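Integral membrane indolylacetylinositol arabinosyltransferase EmbC (Mycolicibacterium smegmatis, PDB 7BVE) probably transfers arabinose units to build the arabinan of arabinogalactan, acting as a membrane-embedded mycobacterial arabinosyltransferase of the Emb family. Local coordinates at residues P258-V263 with A340-I345; R361-T366 with L586-A591; T366-F371 with A692-V697. One frame throughout, in Å; residues are numbered along the deposited sequence.

Interaction 1 (P258-V263 with A340-I345)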
loop_
_atom_site.group_PDB
_atom_site.type_symbol
_atom_site.label_atom_id
_atom_site.label_comp_id
_atom_site.label_asym_id
_atom_site.label_seq_id
_atom_site.Cartn_x
_atom_site.Cartn_y
_atom_site.Cartn_z
ATOM N N PRO A 258 5.982 -33.204 30.553
ATOM C CA PRO A 258 5.506 -33.467 29.180
ATOM C C PRO A 258 5.423 -32.251 28.268
ATOM O O PRO A 258 5.685 -32.377 27.065
ATOM C CB PRO A 258 4.130 -34.089 29.421
ATOM C CG PRO A 258 4.286 -34.794 30.684
ATOM C CD PRO A 258 5.176 -33.959 31.531
ATOM N N LEU A 259 5.073 -31.080 28.794
ATOM C CA LEU A 259 4.970 -29.893 27.952
ATOM C C LEU A 259 6.341 -29.424 27.482
ATOM O O LEU A 259 6.488 -28.931 26.355
ATOM C CB LEU A 259 4.248 -28.789 28.719
ATOM C CG LEU A 259 3.978 -27.475 28.003
ATOM C CD1 LEU A 259 3.109 -27.712 26.792
ATOM C CD2 LEU A 259 3.315 -26.537 28.948
ATOM N N ASP A 260 7.363 -29.606 28.318
ATOM C CA ASP A 260 8.726 -29.269 27.928
ATOM C C ASP A 260 9.226 -30.197 26.837
ATOM O O ASP A 260 9.899 -29.756 25.899
ATOM C CB ASP A 260 9.643 -29.342 29.141
ATOM C CG ASP A 260 9.312 -28.301 30.179
ATOM O OD1 ASP A 260 8.791 -27.231 29.810
ATOM O OD2 ASP A 260 9.563 -28.555 31.372
ATOM N N GLY A 261 8.877 -31.480 26.929
ATOM C CA GLY A 261 9.239 -32.423 25.886
ATOM C C GLY A 261 8.536 -32.145 24.576
ATOM O O GLY A 261 9.128 -32.292 23.505
ATOM N N LEU A 262 7.285 -31.695 24.640
ATOM C CA LEU A 262 6.564 -31.348 23.420
ATOM C C LEU A 262 7.160 -30.121 22.741
ATOM O O LEU A 262 7.369 -30.123 21.522
ATOM C CB LEU A 262 5.090 -31.124 23.728
ATOM C CG LEU A 262 4.205 -30.845 22.525
ATOM C CD1 LEU A 262 4.222 -32.019 21.584
ATOM C CD2 LEU A 262 2.813 -30.590 22.999
ATOM N N VAL A 263 7.460 -29.070 23.513
ATOM C CA VAL A 263 8.041 -27.855 22.937
ATOM C C VAL A 263 9.433 -28.132 22.372
ATOM O O VAL A 263 9.783 -27.652 21.282
ATOM C CB VAL A 263 8.050 -26.728 23.988
ATOM C CG1 VAL A 263 8.776 -25.513 23.487
ATOM C CG2 VAL A 263 6.642 -26.333 24.333
ATOM N N ALA A 340 16.748 -22.153 25.555
ATOM C CA ALA A 340 16.998 -21.351 26.749
ATOM C C ALA A 340 15.891 -20.339 26.986
ATOM O O ALA A 340 15.535 -20.065 28.133
ATOM C CB ALA A 340 18.342 -20.644 26.637
ATOM N N CYS A 341 15.292 -19.821 25.914
ATOM C CA CYS A 341 14.217 -18.849 26.045
ATOM C C CYS A 341 12.969 -19.477 26.653
ATOM O O CYS A 341 12.353 -18.898 27.554
ATOM C CB CYS A 341 13.932 -18.243 24.671
ATOM S SG CYS A 341 12.784 -16.887 24.615
ATOM N N TRP A 342 12.616 -20.695 26.230
ATOM C CA TRP A 342 11.454 -21.345 26.845
ATOM C C TRP A 342 11.720 -21.804 28.277
ATOM O O TRP A 342 10.818 -21.773 29.118
ATOM C CB TRP A 342 10.980 -22.517 25.996
ATOM C CG TRP A 342 9.969 -23.385 26.698
ATOM C CD1 TRP A 342 10.180 -24.653 27.141
ATOM C CD2 TRP A 342 8.635 -23.038 27.103
ATOM N NE1 TRP A 342 9.057 -25.125 27.767
ATOM C CE2 TRP A 342 8.093 -24.159 27.754
ATOM C CE3 TRP A 342 7.836 -21.900 26.958
ATOM C CZ2 TRP A 342 6.806 -24.170 28.269
ATOM C CZ3 TRP A 342 6.565 -21.915 27.475
ATOM C CH2 TRP A 342 6.051 -23.049 28.102
ATOM N N TRP A 343 12.945 -22.221 28.588
ATOM C CA TRP A 343 13.218 -22.637 29.962
ATOM C C TRP A 343 13.283 -21.433 30.908
ATOM O O TRP A 343 12.878 -21.530 32.075
ATOM C CB TRP A 343 14.481 -23.507 29.971
ATOM C CG TRP A 343 14.161 -24.920 29.464
ATOM C CD1 TRP A 343 13.863 -25.302 28.172
ATOM C CD2 TRP A 343 14.170 -26.126 30.226
ATOM N NE1 TRP A 343 13.632 -26.642 28.101
ATOM C CE2 TRP A 343 13.821 -27.182 29.342
ATOM C CE3 TRP A 343 14.420 -26.420 31.574
ATOM C CZ2 TRP A 343 13.730 -28.487 29.756
ATOM C CZ3 TRP A 343 14.333 -27.718 31.966
ATOM C CH2 TRP A 343 13.990 -28.737 31.060
ATOM N N VAL A 344 13.685 -20.266 30.396
ATOM C CA VAL A 344 13.601 -19.026 31.166
ATOM C C VAL A 344 12.147 -18.599 31.360
ATOM O O VAL A 344 11.768 -18.158 32.447
ATOM C CB VAL A 344 14.454 -17.926 30.498
ATOM C CG1 VAL A 344 14.144 -16.557 31.033
ATOM C CG2 VAL A 344 15.914 -18.182 30.754
ATOM N N ILE A 345 11.302 -18.758 30.334
ATOM C CA ILE A 345 9.883 -18.399 30.473
ATOM C C ILE A 345 9.182 -19.297 31.487
ATOM O O ILE A 345 8.486 -18.820 32.386
ATOM C CB ILE A 345 9.169 -18.443 29.109
ATOM C CG1 ILE A 345 9.566 -17.262 28.235
ATOM C CG2 ILE A 345 7.665 -18.475 29.264
ATOM C CD1 ILE A 345 9.033 -17.360 26.843
#

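Interaction 2 (R361-T366 with L586-A591)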
loop_
_atom_site.group_PDB
_atom_site.type_symbol
_atom_site.label_atom_id
_atom_site.label_comp_id
_atom_site.label_asym_id
_atom_site.label_seq_id
_atom_site.Cartn_x
_atom_site.Cartn_y
_atom_site.Cartn_z
ATOM N N ARG A 361 -2.887 -24.837 34.470
ATOM C CA ARG A 361 -2.245 -25.498 33.342
ATOM C C ARG A 361 -2.548 -24.830 32.014
ATOM O O ARG A 361 -1.719 -24.898 31.096
ATOM C CB ARG A 361 -2.655 -26.968 33.289
ATOM C CG ARG A 361 -2.228 -27.755 34.514
ATOM C CD ARG A 361 -0.713 -27.768 34.649
ATOM N NE ARG A 361 -0.076 -28.462 33.536
ATOM C CZ ARG A 361 1.181 -28.273 33.148
ATOM N NH1 ARG A 361 1.948 -27.394 33.772
ATOM N NH2 ARG A 361 1.666 -28.959 32.121
ATOM N N ALA A 362 -3.698 -24.165 31.899
ATOM C CA ALA A 362 -4.046 -23.480 30.663
ATOM C C ALA A 362 -3.117 -22.316 30.379
ATOM O O ALA A 362 -2.845 -22.018 29.213
ATOM C CB ALA A 362 -5.486 -22.994 30.723
ATOM N N ALA A 363 -2.598 -21.676 31.430
ATOM C CA ALA A 363 -1.598 -20.625 31.269
ATOM C C ALA A 363 -0.308 -21.171 30.679
ATOM O O ALA A 363 0.280 -20.548 29.789
ATOM C CB ALA A 363 -1.330 -19.952 32.611
ATOM N N ALA A 364 0.115 -22.354 31.123
ATOM C CA ALA A 364 1.324 -22.974 30.594
ATOM C C ALA A 364 1.151 -23.387 29.139
ATOM O O ALA A 364 2.048 -23.175 28.313
ATOM C CB ALA A 364 1.701 -24.177 31.449
ATOM N N TRP A 365 -0.008 -23.953 28.797
ATOM C CA TRP A 365 -0.221 -24.389 27.420
ATOM C C TRP A 365 -0.359 -23.212 26.458
ATOM O O TRP A 365 0.187 -23.255 25.351
ATOM C CB TRP A 365 -1.422 -25.328 27.348
ATOM C CG TRP A 365 -1.079 -26.699 27.844
ATOM C CD1 TRP A 365 -1.154 -27.144 29.120
ATOM C CD2 TRP A 365 -0.616 -27.806 27.066
ATOM N NE1 TRP A 365 -0.749 -28.445 29.199
ATOM C CE2 TRP A 365 -0.417 -28.877 27.947
ATOM C CE3 TRP A 365 -0.344 -27.992 25.709
ATOM C CZ2 TRP A 365 0.037 -30.113 27.519
ATOM C CZ3 TRP A 365 0.113 -29.216 25.289
ATOM C CH2 TRP A 365 0.290 -30.263 26.188
ATOM N N THR A 366 -1.007 -22.120 26.865
ATOM C CA THR A 366 -1.077 -21.005 25.929
ATOM C C THR A 366 0.205 -20.176 25.905
ATOM O O THR A 366 0.488 -19.531 24.888
ATOM C CB THR A 366 -2.279 -20.114 26.215
ATOM O OG1 THR A 366 -2.382 -19.126 25.190
ATOM C CG2 THR A 366 -2.115 -19.415 27.469
ATOM N N LEU A 586 2.670 -12.606 28.050
ATOM C CA LEU A 586 1.306 -12.159 27.783
ATOM C C LEU A 586 0.342 -13.319 27.586
ATOM O O LEU A 586 -0.853 -13.158 27.832
ATOM C CB LEU A 586 1.256 -11.242 26.571
ATOM C CG LEU A 586 1.783 -9.837 26.794
ATOM C CD1 LEU A 586 1.715 -9.089 25.503
ATOM C CD2 LEU A 586 0.954 -9.150 27.844
ATOM N N GLY A 587 0.827 -14.488 27.170
ATOM C CA GLY A 587 -0.039 -15.651 27.114
ATOM C C GLY A 587 -0.469 -16.116 28.488
ATOM O O GLY A 587 -1.640 -16.437 28.701
ATOM N N ALA A 588 0.459 -16.119 29.447
ATOM C CA ALA A 588 0.102 -16.468 30.820
ATOM C C ALA A 588 -0.861 -15.453 31.429
ATOM O O ALA A 588 -1.849 -15.834 32.077
ATOM C CB ALA A 588 1.359 -16.588 31.673
ATOM N N LEU A 589 -0.615 -14.157 31.199
ATOM C CA LEU A 589 -1.519 -13.138 31.735
ATOM C C LEU A 589 -2.898 -13.193 31.087
ATOM O O LEU A 589 -3.915 -13.080 31.779
ATOM C CB LEU A 589 -0.926 -11.746 31.565
ATOM C CG LEU A 589 0.233 -11.379 32.469
ATOM C CD1 LEU A 589 0.734 -10.017 32.079
ATOM C CD2 LEU A 589 -0.232 -11.391 33.901
ATOM N N ALA A 590 -2.962 -13.380 29.771
ATOM C CA ALA A 590 -4.247 -13.437 29.097
ATOM C C ALA A 590 -4.957 -14.765 29.290
ATOM O O ALA A 590 -6.122 -14.881 28.912
ATOM C CB ALA A 590 -4.069 -13.165 27.609
ATOM N N ALA A 591 -4.291 -15.780 29.831
ATOM C CA ALA A 591 -5.036 -16.963 30.234
ATOM C C ALA A 591 -5.594 -16.824 31.633
ATOM O O ALA A 591 -6.676 -17.341 31.918
ATOM C CB ALA A 591 -4.161 -18.194 30.181
#

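Interaction 3 (T366-F371 with A692-V697)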
loop_
_atom_site.group_PDB
_atom_site.type_symbol
_atom_site.label_atom_id
_atom_site.label_comp_id
_atom_site.label_asym_id
_atom_site.label_seq_id
_atom_site.Cartn_x
_atom_site.Cartn_y
_atom_site.Cartn_z
ATOM N N THR A 366 -1.007 -22.120 26.865
ATOM C CA THR A 366 -1.077 -21.005 25.929
ATOM C C THR A 366 0.205 -20.176 25.905
ATOM O O THR A 366 0.488 -19.531 24.888
ATOM C CB THR A 366 -2.279 -20.114 26.215
ATOM O OG1 THR A 366 -2.382 -19.126 25.190
ATOM C CG2 THR A 366 -2.115 -19.415 27.469
ATOM N N ALA A 367 1.021 -20.222 26.963
ATOM C CA ALA A 367 2.321 -19.576 26.902
ATOM C C ALA A 367 3.248 -20.318 25.950
ATOM O O ALA A 367 3.940 -19.690 25.138
ATOM C CB ALA A 367 2.930 -19.508 28.297
ATOM N N ALA A 368 3.241 -21.655 26.011
ATOM C CA ALA A 368 3.968 -22.463 25.045
ATOM C C ALA A 368 3.473 -22.246 23.626
ATOM O O ALA A 368 4.272 -22.200 22.682
ATOM C CB ALA A 368 3.861 -23.937 25.428
ATOM N N GLY A 369 2.168 -22.052 23.460
ATOM C CA GLY A 369 1.612 -21.841 22.124
ATOM C C GLY A 369 1.981 -20.507 21.503
ATOM O O GLY A 369 2.336 -20.452 20.329
ATOM N N LEU A 370 1.882 -19.411 22.264
ATOM C CA LEU A 370 2.290 -18.118 21.711
ATOM C C LEU A 370 3.800 -18.025 21.526
ATOM O O LEU A 370 4.268 -17.357 20.593
ATOM C CB LEU A 370 1.789 -16.967 22.573
ATOM C CG LEU A 370 0.422 -16.369 22.277
ATOM C CD1 LEU A 370 0.051 -15.410 23.354
ATOM C CD2 LEU A 370 0.545 -15.606 20.985
ATOM N N PHE A 371 4.577 -18.712 22.373
ATOM C CA PHE A 371 6.015 -18.793 22.149
ATOM C C PHE A 371 6.337 -19.486 20.832
ATOM O O PHE A 371 7.135 -18.977 20.044
ATOM C CB PHE A 371 6.702 -19.500 23.309
ATOM C CG PHE A 371 8.148 -19.748 23.066
ATOM C CD1 PHE A 371 9.045 -18.707 23.048
ATOM C CD2 PHE A 371 8.608 -21.029 22.831
ATOM C CE1 PHE A 371 10.367 -18.930 22.799
ATOM C CE2 PHE A 371 9.928 -21.254 22.580
ATOM C CZ PHE A 371 10.809 -20.203 22.570
ATOM N N ALA A 692 -6.416 -22.156 19.690
ATOM C CA ALA A 692 -6.130 -21.452 18.441
ATOM C C ALA A 692 -4.640 -21.459 18.114
ATOM O O ALA A 692 -4.242 -21.733 16.969
ATOM C CB ALA A 692 -6.653 -20.024 18.519
ATOM N N THR A 693 -3.796 -21.202 19.117
ATOM C CA THR A 693 -2.359 -21.158 18.891
ATOM C C THR A 693 -1.788 -22.538 18.590
ATOM O O THR A 693 -0.953 -22.672 17.690
ATOM C CB THR A 693 -1.666 -20.521 20.089
ATOM O OG1 THR A 693 -2.119 -21.138 21.292
ATOM C CG2 THR A 693 -1.939 -19.038 20.136
ATOM N N TRP A 694 -2.242 -23.584 19.288
ATOM C CA TRP A 694 -1.726 -24.905 18.953
ATOM C C TRP A 694 -2.271 -25.424 17.629
ATOM O O TRP A 694 -1.570 -26.173 16.938
ATOM C CB TRP A 694 -2.002 -25.891 20.080
ATOM C CG TRP A 694 -1.032 -25.748 21.183
ATOM C CD1 TRP A 694 -1.190 -25.045 22.326
ATOM C CD2 TRP A 694 0.277 -26.316 21.240
ATOM N NE1 TRP A 694 -0.065 -25.133 23.099
ATOM C CE2 TRP A 694 0.851 -25.911 22.450
ATOM C CE3 TRP A 694 1.021 -27.132 20.378
ATOM C CZ2 TRP A 694 2.131 -26.301 22.834
ATOM C CZ3 TRP A 694 2.284 -27.508 20.752
ATOM C CH2 TRP A 694 2.833 -27.091 21.964
ATOM N N ALA A 695 -3.467 -24.992 17.221
ATOM C CA ALA A 695 -3.972 -25.363 15.906
ATOM C C ALA A 695 -3.134 -24.744 14.796
ATOM O O ALA A 695 -2.785 -25.419 13.819
ATOM C CB ALA A 695 -5.431 -24.944 15.770
ATOM N N LEU A 696 -2.755 -23.475 14.950
ATOM C CA LEU A 696 -1.914 -22.855 13.926
ATOM C C LEU A 696 -0.491 -23.414 13.927
ATOM O O LEU A 696 0.123 -23.545 12.861
ATOM C CB LEU A 696 -1.901 -21.342 14.080
ATOM C CG LEU A 696 -2.842 -20.567 13.153
ATOM C CD1 LEU A 696 -2.376 -20.706 11.722
ATOM C CD2 LEU A 696 -4.287 -21.002 13.287
ATOM N N VAL A 697 0.044 -23.776 15.099
ATOM C CA VAL A 697 1.389 -24.357 15.153
ATOM C C VAL A 697 1.421 -25.712 14.449
ATOM O O VAL A 697 2.332 -25.996 13.653
ATOM C CB VAL A 697 1.878 -24.452 16.610
ATOM C CG1 VAL A 697 3.116 -25.290 16.715
ATOM C CG2 VAL A 697 2.209 -23.084 17.136
#

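Interaction 1 (P258-V263 with A340-I345)
The indole of W342 carries this antiparallel helix pair, whose short axes stay 11.4 Å apart at an angle of 157° and are bridged by long side chains. On the close-packed side, W342 CG stands anti to its backbone N, sending the ring across to helix 258-272. There W342 NE1 donates to D260 OD1 at 2.9 Å, with an N-H...O angle of 150°; the oxygen lies near the indole plane, while the carboxylate is met from above its own plane. V263 CG1 covers one ring face in a CH-pi contact 4.1 Å from the centroid of the five-membered ring. L259 CD2 adds an apolar touch at W342 CZ2, 4.3 Å away.

The other side is looser: W343, partly exposed, reaches D260 CB with its CZ2 at 4.2 Å. D260 OD2 forms a salt bridge to R347 and a hydrogen bond to T257, so the buried acid is probably ionised; R347 makes a cation-pi contact with W343. A Trp-Asp bond backed by this salt bridge joins two helices of the GT-C-type membrane region, 258-263 lying in a predicted transmembrane helix. Helix 361-378 covers L259 and W342 through A364, W365 and A368, while helix 385-405 packs against C341, V344 and I345.

Interaction 2 (R361-T366 with L586-A591)
W365 offers the flat ring of this pair, and it is turned to the far side of its helix: the carbonyl carbon C of R361, one turn earlier, lies in plane at the indole edge, and L259 and L262 of helix 258-272 pack against the ring's benzene part. With the indole pointing that way, the surface presented to 586-591 is left to small groups, and the contact is close packing of methyl groups and backbone without a hydrogen bond between the segments.

The short axes come within 7.9 Å and run roughly antiparallel, at 144°. Closest of the alpha carbons are A363 CA and A588 CA, 4.5 Å apart. A363 CB rests against A588 CA and also meets A591 CB at 4.1 Å. The A591 methyl makes most of the contact from the other side, pointing at the partner helix: A591 CB lies 3.7 Å from A363 CA and 3.6 Å from T366 CG2, with A362 O more distant.

T366 completes the surface through its methyl. Its OG1 is anti to the backbone N (chi1 -174°), which places CG2 in the crowded position between N and carbonyl carbon and aims it across the interface, where T366 CG2 lies 3.3 Å from G587 O. G587 and A591 are four residues apart and form a GxxxA small-residue ridge; G587, having no side chain, lets the backbone of T366 come near.

The two segments, far apart in sequence, lie side by side within the GT-C-type membrane domain. Behind 586-591, helices 517-539 and 548-564 receive L586 and L589, with A590 also meeting A529; the loop residues I350 and L353 lie against A588. L689 and A690 of helix 688-710 close over T366.

Interaction 3 (T366-F371 with A692-V697)
Aromatic contact is the most distinctive element here. W694 CG is anti to its carbonyl carbon (chi1 -80°), a setting that swings the indole alongside helix 361-378 and lays one face over G369. The G369 CA makes a CH-pi contact 4.2 Å from the centroid of the five-membered ring, 28° off the normal and displaced toward the rim. One residue back, A368 CB touches W694 CZ2 at 3.9 Å, so consecutive residues meet the five-membered ring and the benzene part, A368 obliquely.

Apolar and backbone packing continues along the helix pair. L370 CG meets T693 CG2 at 4.2 Å, the two side chains crossing obliquely, and V697 CG2 sits 4.1 Å from G369 O. This is close helix-helix packing at a glycine in the membrane part of the protein, against the predicted transmembrane helix 688-710: G369 CA lies 5.2 Å from T693 CA, and the short axes approach to 8.5 Å at a crossing of 41°.

Among polar atoms, T693 OG1 and W694 NE1 find their partners outside the two segments; no hydrogen bond links the segments themselves. T693 OG1, in the crowded position between the backbone N and the carbonyl carbon, packs against G369 CA at 3.9 Å but is tied back by a hydrogen bond to L689 O, with a weak one to A690 O. W694 NE1 hydrogen-bonds W365 O, tying helix 688-710 to helix 361-378 just outside 366-371 and helping to fix the ring's rotation.

Several helices enclose the pair. A368 and F371 face W342 of helix 332-349, which also places C341 and I345 against F371; helix 258-272 meets A368, W694 and V697. On another flank, helix 517-539 covers L370, T693 and L696 with T525, F521 and V517.

Helix 361-378 ties the set together: interactions 2 and 3 both use it and share T366, while interaction 1 lies against its neighbouring turns. The centres of interaction 1 and interaction 2 are about 14 Å apart. Those of interaction 1 and interaction 3 are about 13 Å apart, and those of interaction 2 and interaction 3 about 10 Å. Along the chain interaction 1 closes before the other two open, whereas the segments of 2 and 3 alternate, so that helices 582-592 and 688-710, late in the sequence, return to the same earlier helix. Five helices are thus joined into one continuous packed part of the membrane domain, and helix 332-349 is followed directly by helix 361-378 in the chain.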